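Local coordinates for acetyl-CoA hydrolase/transferase family protein (Porphyromonas gingivalis, PDB 2NVV) that binds zinc and probably transfers coenzyme A from acyl-CoA to acetate or hydrolyses acetyl-CoA, at residues L255-V259 with E284-D288. Numbering follows the deposited sequence.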
loop_
_atom_site.group_PDB
_atom_site.type_symbol
_atom_site.label_atom_id
_atom_site.label_comp_id
_atom_site.label_asym_id
_atom_site.label_seq_id
_atom_site.Cartn_x
_atom_site.Cartn_y
_atom_site.Cartn_z
ATOM N N LEU A 255 -18.434 3.936 -3.202
ATOM C CA LEU A 255 -18.163 2.602 -2.673
ATOM C C LEU A 255 -17.456 1.680 -3.644
ATOM O O LEU A 255 -17.495 1.876 -4.850
ATOM C CB LEU A 255 -19.447 1.907 -2.229
ATOM C CG LEU A 255 -20.273 2.457 -1.068
ATOM C CD1 LEU A 255 -21.472 1.551 -0.892
ATOM C CD2 LEU A 255 -19.469 2.505 0.216
ATOM N N GLN A 256 -16.799 0.675 -3.083
ATOM C CA GLN A 256 -16.103 -0.334 -3.852
ATOM C C GLN A 256 -16.290 -1.632 -3.094
ATOM O O GLN A 256 -16.130 -1.674 -1.862
ATOM C CB GLN A 256 -14.621 -0.001 -3.986
ATOM C CG GLN A 256 -13.811 -1.048 -4.739
ATOM C CD GLN A 256 -13.363 -2.195 -3.859
ATOM O OE1 GLN A 256 -12.892 -1.990 -2.739
ATOM N NE2 GLN A 256 -13.496 -3.411 -4.366
ATOM N N SER A 257 -16.674 -2.681 -3.816
ATOM C CA SER A 257 -16.874 -3.979 -3.192
ATOM C C SER A 257 -16.360 -5.035 -4.147
ATOM O O SER A 257 -16.224 -4.775 -5.351
ATOM C CB SER A 257 -18.358 -4.223 -2.921
ATOM O OG SER A 257 -19.035 -4.644 -4.099
ATOM N N GLY A 258 -16.056 -6.215 -3.616
ATOM C CA GLY A 258 -15.591 -7.284 -4.472
ATOM C C GLY A 258 -16.777 -7.970 -5.120
ATOM O O GLY A 258 -17.879 -7.433 -5.164
ATOM N N VAL A 259 -16.543 -9.167 -5.635
ATOM C CA VAL A 259 -17.594 -9.947 -6.263
ATOM C C VAL A 259 -17.878 -11.141 -5.352
ATOM O O VAL A 259 -16.977 -11.628 -4.675
ATOM C CB VAL A 259 -17.147 -10.443 -7.652
ATOM C CG1 VAL A 259 -18.184 -11.416 -8.231
ATOM C CG2 VAL A 259 -16.966 -9.253 -8.575
ATOM N N GLU A 284 -14.388 -2.007 -9.160
ATOM C CA GLU A 284 -13.616 -2.687 -10.172
ATOM C C GLU A 284 -14.613 -3.281 -11.133
ATOM O O GLU A 284 -14.619 -2.934 -12.317
ATOM C CB GLU A 284 -12.796 -3.814 -9.566
ATOM C CG GLU A 284 -11.468 -3.393 -8.998
ATOM C CD GLU A 284 -10.790 -4.525 -8.261
ATOM O OE1 GLU A 284 -11.245 -4.875 -7.152
ATOM O OE2 GLU A 284 -9.815 -5.071 -8.793
ATOM N N VAL A 285 -15.452 -4.182 -10.627
ATOM C CA VAL A 285 -16.454 -4.828 -11.475
ATOM C C VAL A 285 -17.901 -4.581 -11.020
ATOM O O VAL A 285 -18.253 -4.740 -9.849
ATOM C CB VAL A 285 -16.168 -6.375 -11.631
ATOM C CG1 VAL A 285 -14.885 -6.754 -10.911
ATOM C CG2 VAL A 285 -17.330 -7.197 -11.128
ATOM N N ILE A 286 -18.726 -4.166 -11.973
ATOM C CA ILE A 286 -20.123 -3.886 -11.723
ATOM C C ILE A 286 -20.886 -5.182 -11.944
ATOM O O ILE A 286 -20.853 -5.743 -13.041
ATOM C CB ILE A 286 -20.612 -2.785 -12.683
ATOM C CG1 ILE A 286 -19.712 -1.552 -12.526
ATOM C CG2 ILE A 286 -22.043 -2.425 -12.396
ATOM C CD1 ILE A 286 -19.865 -0.527 -13.620
ATOM N N GLN A 287 -21.555 -5.669 -10.899
ATOM C CA GLN A 287 -22.304 -6.914 -10.992
ATOM C C GLN A 287 -23.811 -6.700 -11.047
ATOM O O GLN A 287 -24.297 -5.567 -10.994
ATOM C CB GLN A 287 -21.958 -7.822 -9.811
ATOM C CG GLN A 287 -22.378 -7.261 -8.460
ATOM C CD GLN A 287 -21.271 -6.484 -7.765
ATOM O OE1 GLN A 287 -20.553 -7.029 -6.923
ATOM N NE2 GLN A 287 -21.125 -5.214 -8.115
ATOM N N ASP A 288 -24.552 -7.803 -11.159
ATOM C CA ASP A 288 -26.008 -7.752 -11.217
ATOM C C ASP A 288 -26.577 -6.984 -10.038
ATOM O O ASP A 288 -27.446 -6.135 -10.208
ATOM C CB ASP A 288 -26.595 -9.162 -11.216
ATOM C CG ASP A 288 -26.341 -9.903 -12.506
ATOM O OD1 ASP A 288 -26.733 -11.078 -12.601
ATOM O OD2 ASP A 288 -25.762 -9.322 -13.435
#
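Val259 and Val285 make the one apolar meeting between residues 255-259 and 284-288, two segments joined without a single hydrogen bond. The side chains cross at about a right angle, with CG2 of Val259 4.0 Å from CG1 of Val285; the still shorter approach of the two CG2 methyls is doubtful. Val259 holds CG1 anti to its own nitrogen (chi1 173°), which leaves CG2 beside that nitrogen as the branch that reaches Val285.

The polar approaches form no bond across the contact. Gln256 and Glu284 bring amide and carboxylate together with their planes 65° apart, and NE2 of Gln256 stays 3.9 Å from OE1 of Glu284, too far for a hydrogen bond. Each has a firmer partner elsewhere: Asn351 ND2 bonds to Gln256 OE1, Asn337 ND2 to Glu284 OE2, while Phe382 of helix 379-385 touches both side chains. Gln287, bent at chi2, is modelled with OE1 facing Gly258 O, two acceptors, and its amide orientation is uncertain at this resolution. Within its own segment, Ser257 OG donates to that same Gly258 O, 3.2 Å away and on a lone pair in the carbonyl plane.

Gly258 and Val259 belong to the predicted CoA-binding loop after strand 255-257, and Glu284 is the predicted carrier of the glutamyl-CoA thioester. The chemistry therefore implies proximity without direct bonding, consistent with a shared CoA site in which Asn337 holds the glutamate's carboxylate from outside.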